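PDB 2W5O: alpha-l-arabinofuranosidase from Gibberella zeae, which probably hydrolyses terminal alpha-L-arabinofuranosyl residues from arabinan and related arabinose-containing polysaccharides. Local coordinates for residues A[152-157]-A[168-173]; A[180-185]-A[197-202]; A[224-229]-A[274-279]. All blocks are in the same frame, centred on the assembly; numbering follows the deposited sequence.

How the contacts relate
The six four-stranded antiparallel sheets are consistent with a six-bladed beta-propeller. Contacts 1 and 2 lie in one blade and follow each other along the chain. Contact 1 joins its first two strands, 154-162 and 165-172. Contact 2 joins its last two, 182-188 and 198-201. Their centres are about 8 Å apart, and backbone hydrogen bonds between strands 165-172 and 182-188 connect them. Contact 3 comes last in the chain and packs strand 223-230 of the next blade against strand 277-281 of the one after. Its centre lies about 14 Å from each of the others. All three contacts touch one bound arabinofuranose, so residues from two blades grip the same sugar.

Contact 1 of 3, residues A[152-157]-A[168-173]; sequences TPVWEP and LYYSDQ. With AHR (alpha-L-arabinofuranose), chain B.
W155 and S171 form the tight middle of this hairpin contact. Their backbones make two hydrogen bonds, W155 N to S171 O (2.8 Å) and S171 N to W155 O (2.9 Å). Q173 N continues the pairing by bonding to P153 O. The Q173 side chain crosses the P153 ring at a slant, with CD and OE1 against CG of P153. Its OE1 accepts a bond from W155 NE1 (3.0 Å) and lies close to the indole plane, while the amide plane is turned 38° from the ring. R209 also donates to this oxygen, so the amide has a second hold on its orientation. The indole is covered on both faces. AHR C5 lies over its centre on one face, and P153 CB sits nearer the rim on the other. E156 has a positive phi (66°), unusual within a strand, and its side chain reaches the same sugar as W155. E156 OE1 accepts from S171 OG (2.8 Å), nearly along its C-O axis, and from AHR O2 (2.8 Å). M212 N bonds to S171 OG, a second-shell support for the carboxylate. E156 OE2 lies 3.1 Å from AHR C1. The T152 end is looser and partly exposed: T152 turns its side chain away and meets Q173 O mainly through a CA-H...O contact. The P157 end is buried but lacks backbone N-H...O bonds between the two segments. There P157 CB packs on L168 CD2 (3.7 Å), and P157 CA makes a CA-H...O contact with Y169 O. The arrangement is typical of the first two strands of a propeller blade, with a sugar-binding site at the strand ends: an aromatic platform beside a carboxylate.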
loop_
_atom_site.group_PDB
_atom_site.type_symbol
_atom_site.label_atom_id
_atom_site.label_comp_id
_atom_site.label_asym_id
_atom_site.label_seq_id
_atom_site.Cartn_x
_atom_site.Cartn_y
_atom_site.Cartn_z
ATOM N N THR A 152 -11.560 16.993 -5.557
ATOM C CA THR A 152 -12.064 16.176 -4.448
ATOM C C THR A 152 -11.857 14.633 -4.557
ATOM O O THR A 152 -12.672 13.862 -4.124
ATOM C CB THR A 152 -13.594 16.471 -4.252
ATOM O OG1 THR A 152 -14.286 16.106 -5.451
ATOM C CG2 THR A 152 -13.809 17.951 -3.984
ATOM N N PRO A 153 -10.754 14.186 -5.152
ATOM C CA PRO A 153 -10.607 12.754 -5.264
ATOM C C PRO A 153 -10.372 12.060 -3.931
ATOM O O PRO A 153 -9.959 12.679 -2.943
ATOM C CB PRO A 153 -9.343 12.597 -6.136
ATOM C CG PRO A 153 -8.567 13.794 -5.779
ATOM C CD PRO A 153 -9.566 14.916 -5.633
ATOM N N VAL A 154 -10.625 10.745 -3.949
ATOM C CA VAL A 154 -10.168 9.817 -2.922
ATOM C C VAL A 154 -9.147 8.837 -3.550
ATOM O O VAL A 154 -9.201 8.556 -4.770
ATOM C CB VAL A 154 -11.340 9.042 -2.206
ATOM C CG1 VAL A 154 -12.244 10.015 -1.435
ATOM C CG2 VAL A 154 -12.157 8.153 -3.224
ATOM N N TRP A 155 -8.221 8.321 -2.730
ATOM C CA TRP A 155 -7.183 7.416 -3.229
ATOM C C TRP A 155 -6.671 6.365 -2.219
ATOM O O TRP A 155 -6.784 6.533 -1.008
ATOM C CB TRP A 155 -5.919 8.204 -3.586
ATOM C CG TRP A 155 -5.983 9.646 -4.125
ATOM C CD1 TRP A 155 -6.031 10.798 -3.406
ATOM C CD2 TRP A 155 -5.884 10.036 -5.495
ATOM N NE1 TRP A 155 -5.995 11.890 -4.257
ATOM C CE2 TRP A 155 -5.872 11.433 -5.537
ATOM C CE3 TRP A 155 -5.815 9.330 -6.687
ATOM C CZ2 TRP A 155 -5.805 12.142 -6.724
ATOM C CZ3 TRP A 155 -5.744 10.042 -7.864
ATOM C CH2 TRP A 155 -5.723 11.425 -7.871
ATOM N N GLU A 156 -6.020 5.318 -2.732
ATOM C CA GLU A 156 -5.051 4.569 -1.933
ATOM C C GLU A 156 -5.587 3.787 -0.736
ATOM O O GLU A 156 -5.139 3.982 0.399
ATOM C CB GLU A 156 -3.928 5.557 -1.514
ATOM C CG GLU A 156 -3.132 6.063 -2.721
ATOM C CD GLU A 156 -2.536 7.466 -2.548
ATOM O OE1 GLU A 156 -2.797 8.127 -1.517
ATOM O OE2 GLU A 156 -1.820 7.904 -3.473
ATOM N N PRO A 157 -6.511 2.829 -0.978
ATOM C CA PRO A 157 -7.040 2.038 0.153
ATOM C C PRO A 157 -6.036 1.120 0.804
ATOM O O PRO A 157 -5.149 0.578 0.157
ATOM C CB PRO A 157 -8.142 1.182 -0.479
ATOM C CG PRO A 157 -7.761 1.094 -1.944
ATOM C CD PRO A 157 -7.051 2.387 -2.284
ATOM N N LEU A 168 -10.688 0.306 6.642
ATOM C CA LEU A 168 -10.202 0.717 5.330
ATOM C C LEU A 168 -9.694 2.158 5.442
ATOM O O LEU A 168 -10.477 3.104 5.627
ATOM C CB LEU A 168 -11.320 0.586 4.266
ATOM C CG LEU A 168 -10.712 0.501 2.858
ATOM C CD1 LEU A 168 -11.656 -0.133 1.826
ATOM C CD2 LEU A 168 -10.279 1.952 2.466
ATOM N N TYR A 169 -8.369 2.301 5.415
ATOM C CA TYR A 169 -7.700 3.605 5.487
ATOM C C TYR A 169 -7.480 4.092 4.061
ATOM O O TYR A 169 -7.196 3.275 3.160
ATOM C CB TYR A 169 -6.310 3.433 6.092
ATOM C CG TYR A 169 -6.268 2.893 7.516
ATOM C CD1 TYR A 169 -6.303 3.767 8.616
ATOM C CD2 TYR A 169 -6.202 1.519 7.765
ATOM C CE1 TYR A 169 -6.277 3.291 9.936
ATOM C CE2 TYR A 169 -6.134 1.036 9.073
ATOM C CZ TYR A 169 -6.176 1.925 10.148
ATOM O OH TYR A 169 -6.144 1.443 11.425
ATOM N N TYR A 170 -7.557 5.411 3.865
ATOM C CA TYR A 170 -7.287 5.975 2.557
ATOM C C TYR A 170 -6.959 7.481 2.619
ATOM O O TYR A 170 -6.924 8.084 3.709
ATOM C CB TYR A 170 -8.464 5.671 1.585
ATOM C CG TYR A 170 -9.850 6.190 1.986
ATOM C CD1 TYR A 170 -10.316 7.410 1.515
ATOM C CD2 TYR A 170 -10.685 5.453 2.817
ATOM C CE1 TYR A 170 -11.566 7.887 1.850
ATOM C CE2 TYR A 170 -11.965 5.912 3.167
ATOM C CZ TYR A 170 -12.404 7.132 2.658
ATOM O OH TYR A 170 -13.656 7.616 3.006
ATOM N N SER A 171 -6.700 8.062 1.444
ATOM C CA SER A 171 -6.352 9.473 1.296
ATOM C C SER A 171 -7.560 10.165 0.713
ATOM O O SER A 171 -8.232 9.610 -0.193
ATOM C CB SER A 171 -5.167 9.655 0.343
ATOM O OG SER A 171 -4.040 8.935 0.809
ATOM N N ASP A 172 -7.827 11.373 1.209
ATOM C CA ASP A 172 -9.130 12.032 0.965
ATOM C C ASP A 172 -8.960 13.525 0.692
ATOM O O ASP A 172 -8.439 14.252 1.543
ATOM C CB ASP A 172 -10.033 11.829 2.189
ATOM C CG ASP A 172 -11.512 12.214 1.950
ATOM O OD1 ASP A 172 -11.935 12.719 0.861
ATOM O OD2 ASP A 172 -12.282 11.974 2.914
ATOM N N GLN A 173 -9.395 13.979 -0.492
ATOM C CA GLN A 173 -9.333 15.399 -0.838
ATOM C C GLN A 173 -10.709 16.040 -0.794
ATOM O O GLN A 173 -10.871 17.167 -1.241
ATOM C CB GLN A 173 -8.761 15.627 -2.232
ATOM C CG GLN A 173 -7.297 15.058 -2.457
ATOM C CD GLN A 173 -6.624 15.589 -3.743
ATOM O OE1 GLN A 173 -5.808 14.883 -4.361
ATOM N NE2 GLN A 173 -6.935 16.844 -4.131
HETATM O O5 AHR B . -1.750 10.571 -7.364
HETATM C C5 AHR B . -2.314 10.342 -6.082
HETATM C C4 AHR B . -1.420 11.081 -5.132
HETATM O O4 AHR B . -0.282 10.239 -4.887
HETATM C C3 AHR B . -2.116 11.261 -3.793
HETATM O O3 AHR B . -2.815 12.491 -3.788
HETATM C C2 AHR B . -0.952 11.186 -2.801
HETATM O O2 AHR B . -1.491 10.618 -1.594
HETATM C C1 AHR B . 0.135 10.336 -3.518
HETATM O O1 AHR B . 1.551 10.657 -3.547
#

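Contact 2 of 3, residues A[180-185]-A[197-202]; sequences SQKLVH and VVDDTK. With AHR (alpha-L-arabinofuranose), chain B.
H185 sets its CG between its own backbone N and carbonyl carbon (chi1 77°), while D200 places CG beside its backbone N (chi1 -62°). These torsions bring imidazole and carboxylate together on the outer antiparallel hairpin of a propeller blade. The two planes are only 9° apart. H185 ND1 bonds in the ring plane to the syn lone pair of D200 OD1 (2.7 Å). V198 covers one ring face, with CB 3.7 Å from the H185 ring centroid in a CH-pi contact. A classic beta bulge fits D200 into the strand. D200 and T201 both face L183, and L183 O accepts from D200 N (2.8 Å) and T201 N (3.2 Å), both from the same face of its carbonyl plane. On the partly exposed side, the extended chain of K182 passes D199 at a slant, and its NZ forms a salt bridge with D199 OD1. D175 is a second partner of K182. D199 also binds K202, so its two oxygens each hold a lysine. Before the strand, Q181 reaches the bound sugar with both ends of its amide: OE1 accepts from AHR O3 (2.7 Å), and NE2 donates to AHR O2 (2.8 Å).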
loop_
_atom_site.group_PDB
_atom_site.type_symbol
_atom_site.label_atom_id
_atom_site.label_comp_id
_atom_site.label_asym_id
_atom_site.label_seq_id
_atom_site.Cartn_x
_atom_site.Cartn_y
_atom_site.Cartn_z
ATOM N N SER A 180 -6.021 20.254 1.564
ATOM C CA SER A 180 -5.706 19.875 0.214
ATOM C C SER A 180 -5.804 18.355 0.072
ATOM O O SER A 180 -6.434 17.864 -0.851
ATOM C CB SER A 180 -4.324 20.397 -0.132
ATOM O OG SER A 180 -3.849 19.776 -1.332
ATOM N N GLN A 181 -5.247 17.627 1.040
ATOM C CA GLN A 181 -5.540 16.198 1.252
ATOM C C GLN A 181 -5.437 15.856 2.744
ATOM O O GLN A 181 -4.678 16.492 3.485
ATOM C CB GLN A 181 -4.597 15.298 0.418
ATOM C CG GLN A 181 -4.918 13.815 0.478
ATOM C CD GLN A 181 -4.059 13.092 -0.543
ATOM O OE1 GLN A 181 -4.397 13.046 -1.732
ATOM N NE2 GLN A 181 -2.916 12.564 -0.103
ATOM N N LYS A 182 -6.202 14.872 3.223
ATOM C CA LYS A 182 -6.004 14.434 4.587
ATOM C C LYS A 182 -6.212 12.916 4.577
ATOM O O LYS A 182 -6.604 12.349 3.551
ATOM C CB LYS A 182 -7.040 15.094 5.517
ATOM C CG LYS A 182 -8.450 14.620 5.203
ATOM C CD LYS A 182 -9.441 15.309 6.158
ATOM C CE LYS A 182 -10.886 14.974 5.811
ATOM N NZ LYS A 182 -11.723 15.771 6.776
ATOM N N LEU A 183 -5.927 12.261 5.702
ATOM C CA LEU A 183 -5.973 10.818 5.772
ATOM C C LEU A 183 -7.128 10.445 6.680
ATOM O O LEU A 183 -7.243 10.991 7.766
ATOM C CB LEU A 183 -4.644 10.260 6.306
ATOM C CG LEU A 183 -3.422 10.459 5.424
ATOM C CD1 LEU A 183 -2.104 10.090 6.136
ATOM C CD2 LEU A 183 -3.602 9.674 4.111
ATOM N N VAL A 184 -7.935 9.483 6.239
ATOM C CA VAL A 184 -9.163 9.105 6.917
ATOM C C VAL A 184 -9.358 7.588 6.852
ATOM O O VAL A 184 -8.622 6.860 6.157
ATOM C CB VAL A 184 -10.442 9.774 6.252
ATOM C CG1 VAL A 184 -10.370 11.306 6.296
ATOM C CG2 VAL A 184 -10.666 9.209 4.805
ATOM N N HIS A 185 -10.358 7.102 7.564
ATOM C CA HIS A 185 -10.764 5.707 7.439
ATOM C C HIS A 185 -12.276 5.552 7.603
ATOM O O HIS A 185 -12.943 6.448 8.115
ATOM C CB HIS A 185 -10.047 4.816 8.461
ATOM C CG HIS A 185 -10.589 4.906 9.856
ATOM N ND1 HIS A 185 -9.949 5.621 10.854
ATOM C CD2 HIS A 185 -11.659 4.321 10.448
ATOM C CE1 HIS A 185 -10.608 5.485 11.995
ATOM N NE2 HIS A 185 -11.648 4.703 11.778
ATOM N N VAL A 197 -17.000 8.609 7.824
ATOM C CA VAL A 197 -15.590 8.810 7.640
ATOM C C VAL A 197 -14.985 9.275 8.961
ATOM O O VAL A 197 -15.556 10.126 9.614
ATOM C CB VAL A 197 -15.362 9.860 6.528
ATOM C CG1 VAL A 197 -13.984 10.385 6.602
ATOM C CG2 VAL A 197 -15.648 9.212 5.161
ATOM N N VAL A 198 -13.828 8.755 9.357
ATOM C CA VAL A 198 -13.124 9.224 10.550
ATOM C C VAL A 198 -11.731 9.756 10.177
ATOM O O VAL A 198 -11.031 9.147 9.365
ATOM C CB VAL A 198 -12.944 8.079 11.538
ATOM C CG1 VAL A 198 -12.168 8.552 12.754
ATOM C CG2 VAL A 198 -14.302 7.488 11.922
ATOM N N ASP A 199 -11.328 10.894 10.732
ATOM C CA ASP A 199 -10.011 11.428 10.390
ATOM C C ASP A 199 -8.894 10.688 11.101
ATOM O O ASP A 199 -8.983 10.464 12.301
ATOM C CB ASP A 199 -9.922 12.904 10.761
ATOM C CG ASP A 199 -10.691 13.808 9.797
ATOM O OD1 ASP A 199 -11.015 13.448 8.647
ATOM O OD2 ASP A 199 -11.007 14.915 10.231
ATOM N N ASP A 200 -7.852 10.310 10.370
ATOM C CA ASP A 200 -6.648 9.701 10.976
ATOM C C ASP A 200 -5.453 10.639 11.111
ATOM O O ASP A 200 -4.615 10.433 11.985
ATOM C CB ASP A 200 -6.171 8.516 10.137
ATOM C CG ASP A 200 -7.187 7.474 10.081
ATOM O OD1 ASP A 200 -7.792 7.252 11.150
ATOM O OD2 ASP A 200 -7.452 6.936 9.005
ATOM N N THR A 201 -5.326 11.610 10.204
ATOM C CA THR A 201 -4.174 12.494 10.181
ATOM C C THR A 201 -4.481 13.666 9.278
ATOM O O THR A 201 -4.843 13.529 8.080
ATOM C CB THR A 201 -2.874 11.765 9.712
ATOM O OG1 THR A 201 -2.239 11.120 10.825
ATOM C CG2 THR A 201 -1.904 12.748 9.050
ATOM N N LYS A 202 -4.346 14.848 9.848
ATOM C CA LYS A 202 -4.587 16.033 9.038
ATOM C C LYS A 202 -3.762 17.177 9.583
ATOM O O LYS A 202 -3.407 17.198 10.774
ATOM C CB LYS A 202 -6.064 16.377 9.057
ATOM C CG LYS A 202 -6.524 17.033 10.348
ATOM C CD LYS A 202 -8.005 16.847 10.484
ATOM C CE LYS A 202 -8.485 17.548 11.738
ATOM N NZ LYS A 202 -9.940 17.325 11.927
HETATM O O5 AHR B . -1.750 10.571 -7.364
HETATM C C5 AHR B . -2.314 10.342 -6.082
HETATM C C4 AHR B . -1.420 11.081 -5.132
HETATM O O4 AHR B . -0.282 10.239 -4.887
HETATM C C3 AHR B . -2.116 11.261 -3.793
HETATM O O3 AHR B . -2.815 12.491 -3.788
HETATM C C2 AHR B . -0.952 11.186 -2.801
HETATM O O2 AHR B . -1.491 10.618 -1.594
HETATM C C1 AHR B . 0.135 10.336 -3.518
HETATM O O1 AHR B . 1.551 10.657 -3.547
#

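Contact 3 of 3, residues A[224-229]-A[274-279]; sequences IYVYEY and GSPYVV. With AHR (alpha-L-arabinofuranose), chain B.
V226 and V278 cross at a slant where two neighbouring propeller blades pack face to face. Strand 223-230 belongs to one blade and strand 277-281 to the next. The touching parts run nearly antiparallel, 166° apart, yet they make no backbone-to-backbone hydrogen bond. The CA atoms of V226 and V278 are 6.7 Å apart, so side chains fill the interface. V226 CG2 meets V278 CG1 at 3.7 Å. The other branch of V226, CG1, lies anti to the backbone N (chi1 175°) and leans toward P276. The two side chains point opposite ways and pass alongside, with CG1 of V226 3.8 Å from CB of P276. The proline ring also lies against the main chain of the facing strand, its CG 3.6 Å from Y227 C and its CD beside E228 CB. At the far end I224 CG2 touches V278 CG2 more loosely, at 4.3 Å. I290 of the second blade extends this apolar layer by packing on both I224 and V278. Y225 and Y227 point away from V278 and P276; Y225 stacks on F256, and Y227 OH bonds to Y203 and R248. E228 points toward the second blade and changes the character of the contact from apolar to polar. Its CG sits between the backbone N and carbonyl carbon (chi1 64°), and the chain beyond is extended. The carboxylate thus reaches past P276 to the loop at G274 and S275. M212 and F243 pack beside E228. Its two oxygens divide their work: S275 N donates to E228 OE1 (2.7 Å) from above the carboxylate plane, while AHR O1 donates to E228 OE2 (2.6 Å).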
loop_
_atom_site.group_PDB
_atom_site.type_symbol
_atom_site.label_atom_id
_atom_site.label_comp_id
_atom_site.label_asym_id
_atom_site.label_seq_id
_atom_site.Cartn_x
_atom_site.Cartn_y
_atom_site.Cartn_z
ATOM N N ILE A 224 1.636 0.798 14.300
ATOM C CA ILE A 224 2.387 1.926 13.711
ATOM C C ILE A 224 1.703 2.271 12.389
ATOM O O ILE A 224 1.339 1.392 11.626
ATOM C CB ILE A 224 3.922 1.613 13.526
ATOM C CG1 ILE A 224 4.666 2.853 12.993
ATOM C CG2 ILE A 224 4.139 0.378 12.618
ATOM C CD1 ILE A 224 6.218 2.692 12.982
ATOM N N TYR A 225 1.469 3.565 12.189
ATOM C CA TYR A 225 0.691 4.103 11.087
ATOM C C TYR A 225 1.670 4.989 10.304
ATOM O O TYR A 225 2.246 5.918 10.877
ATOM C CB TYR A 225 -0.401 4.985 11.692
ATOM C CG TYR A 225 -1.239 5.737 10.685
ATOM C CD1 TYR A 225 -2.261 5.111 10.018
ATOM C CD2 TYR A 225 -1.033 7.094 10.444
ATOM C CE1 TYR A 225 -3.051 5.807 9.098
ATOM C CE2 TYR A 225 -1.822 7.801 9.553
ATOM C CZ TYR A 225 -2.819 7.150 8.879
ATOM O OH TYR A 225 -3.606 7.831 7.978
ATOM N N VAL A 226 1.938 4.644 9.050
ATOM C CA VAL A 226 2.995 5.292 8.290
ATOM C C VAL A 226 2.401 5.975 7.074
ATOM O O VAL A 226 1.428 5.488 6.489
ATOM C CB VAL A 226 4.046 4.253 7.886
ATOM C CG1 VAL A 226 5.170 4.855 6.939
ATOM C CG2 VAL A 226 4.599 3.654 9.167
ATOM N N TYR A 227 2.967 7.119 6.707
ATOM C CA TYR A 227 2.368 7.903 5.618
ATOM C C TYR A 227 3.410 8.909 5.115
ATOM O O TYR A 227 4.450 9.114 5.769
ATOM C CB TYR A 227 1.095 8.613 6.098
ATOM C CG TYR A 227 1.298 9.533 7.298
ATOM C CD1 TYR A 227 1.555 10.901 7.130
ATOM C CD2 TYR A 227 1.262 9.027 8.616
ATOM C CE1 TYR A 227 1.773 11.758 8.249
ATOM C CE2 TYR A 227 1.476 9.869 9.717
ATOM C CZ TYR A 227 1.716 11.226 9.528
ATOM O OH TYR A 227 1.893 12.037 10.627
ATOM N N GLU A 228 3.186 9.491 3.946
ATOM C CA GLU A 228 4.102 10.539 3.496
ATOM C C GLU A 228 3.469 11.853 3.935
ATOM O O GLU A 228 2.271 12.024 3.807
ATOM C CB GLU A 228 4.297 10.507 1.969
ATOM C CG GLU A 228 3.043 10.801 1.174
ATOM C CD GLU A 228 3.238 10.736 -0.370
ATOM O OE1 GLU A 228 4.316 10.325 -0.862
ATOM O OE2 GLU A 228 2.276 11.096 -1.094
ATOM N N TYR A 229 4.258 12.778 4.450
ATOM C CA TYR A 229 3.715 14.044 4.904
ATOM C C TYR A 229 4.029 15.097 3.839
ATOM O O TYR A 229 5.067 15.792 3.915
ATOM C CB TYR A 229 4.390 14.401 6.222
ATOM C CG TYR A 229 3.979 15.704 6.891
ATOM C CD1 TYR A 229 3.142 16.620 6.269
ATOM C CD2 TYR A 229 4.482 16.028 8.149
ATOM C CE1 TYR A 229 2.794 17.826 6.892
ATOM C CE2 TYR A 229 4.137 17.206 8.781
ATOM C CZ TYR A 229 3.301 18.106 8.136
ATOM O OH TYR A 229 2.953 19.276 8.756
ATOM N N GLY A 274 8.419 9.957 0.241
ATOM C CA GLY A 274 7.624 9.449 -0.869
ATOM C C GLY A 274 7.013 8.065 -0.635
ATOM O O GLY A 274 7.697 7.141 -0.180
ATOM N N SER A 275 5.713 7.959 -0.882
ATOM C CA SER A 275 5.024 6.675 -0.961
ATOM C C SER A 275 5.604 5.503 -0.123
ATOM O O SER A 275 6.105 4.505 -0.645
ATOM C CB SER A 275 4.888 6.310 -2.434
ATOM O OG SER A 275 6.188 6.116 -2.990
ATOM N N PRO A 276 5.491 5.594 1.194
ATOM C CA PRO A 276 6.089 4.551 2.011
ATOM C C PRO A 276 5.169 3.347 2.195
ATOM O O PRO A 276 3.966 3.397 1.873
ATOM C CB PRO A 276 6.270 5.242 3.368
ATOM C CG PRO A 276 5.128 6.238 3.413
ATOM C CD PRO A 276 4.896 6.687 1.984
ATOM N N TYR A 277 5.728 2.280 2.741
ATOM C CA TYR A 277 4.996 1.037 2.980
ATOM C C TYR A 277 5.638 0.337 4.190
ATOM O O TYR A 277 6.835 0.142 4.221
ATOM C CB TYR A 277 5.068 0.112 1.751
ATOM C CG TYR A 277 4.010 -0.985 1.767
ATOM C CD1 TYR A 277 2.841 -0.873 1.033
ATOM C CD2 TYR A 277 4.159 -2.075 2.578
ATOM C CE1 TYR A 277 1.882 -1.844 1.084
ATOM C CE2 TYR A 277 3.231 -3.052 2.634
ATOM C CZ TYR A 277 2.094 -2.939 1.902
ATOM O OH TYR A 277 1.187 -3.951 2.010
ATOM N N VAL A 278 4.848 -0.030 5.195
ATOM C CA VAL A 278 5.427 -0.595 6.377
ATOM C C VAL A 278 4.922 -2.006 6.645
ATOM O O VAL A 278 3.769 -2.335 6.322
ATOM C CB VAL A 278 5.123 0.257 7.618
ATOM C CG1 VAL A 278 3.593 0.283 7.938
ATOM C CG2 VAL A 278 5.888 -0.294 8.793
ATOM N N VAL A 279 5.795 -2.842 7.192
ATOM C CA VAL A 279 5.343 -4.116 7.766
ATOM C C VAL A 279 6.087 -4.355 9.078
ATOM O O VAL A 279 7.083 -3.685 9.363
ATOM C CB VAL A 279 5.612 -5.328 6.841
ATOM C CG1 VAL A 279 4.778 -5.235 5.505
ATOM C CG2 VAL A 279 7.128 -5.457 6.547
HETATM O O5 AHR B . -1.750 10.571 -7.364
HETATM C C5 AHR B . -2.314 10.342 -6.082
HETATM C C4 AHR B . -1.420 11.081 -5.132
HETATM O O4 AHR B . -0.282 10.239 -4.887
HETATM C C3 AHR B . -2.116 11.261 -3.793
HETATM O O3 AHR B . -2.815 12.491 -3.788
HETATM C C2 AHR B . -0.952 11.186 -2.801
HETATM O O2 AHR B . -1.491 10.618 -1.594
HETATM C C1 AHR B . 0.135 10.336 -3.518
HETATM O O1 AHR B . 1.551 10.657 -3.547
#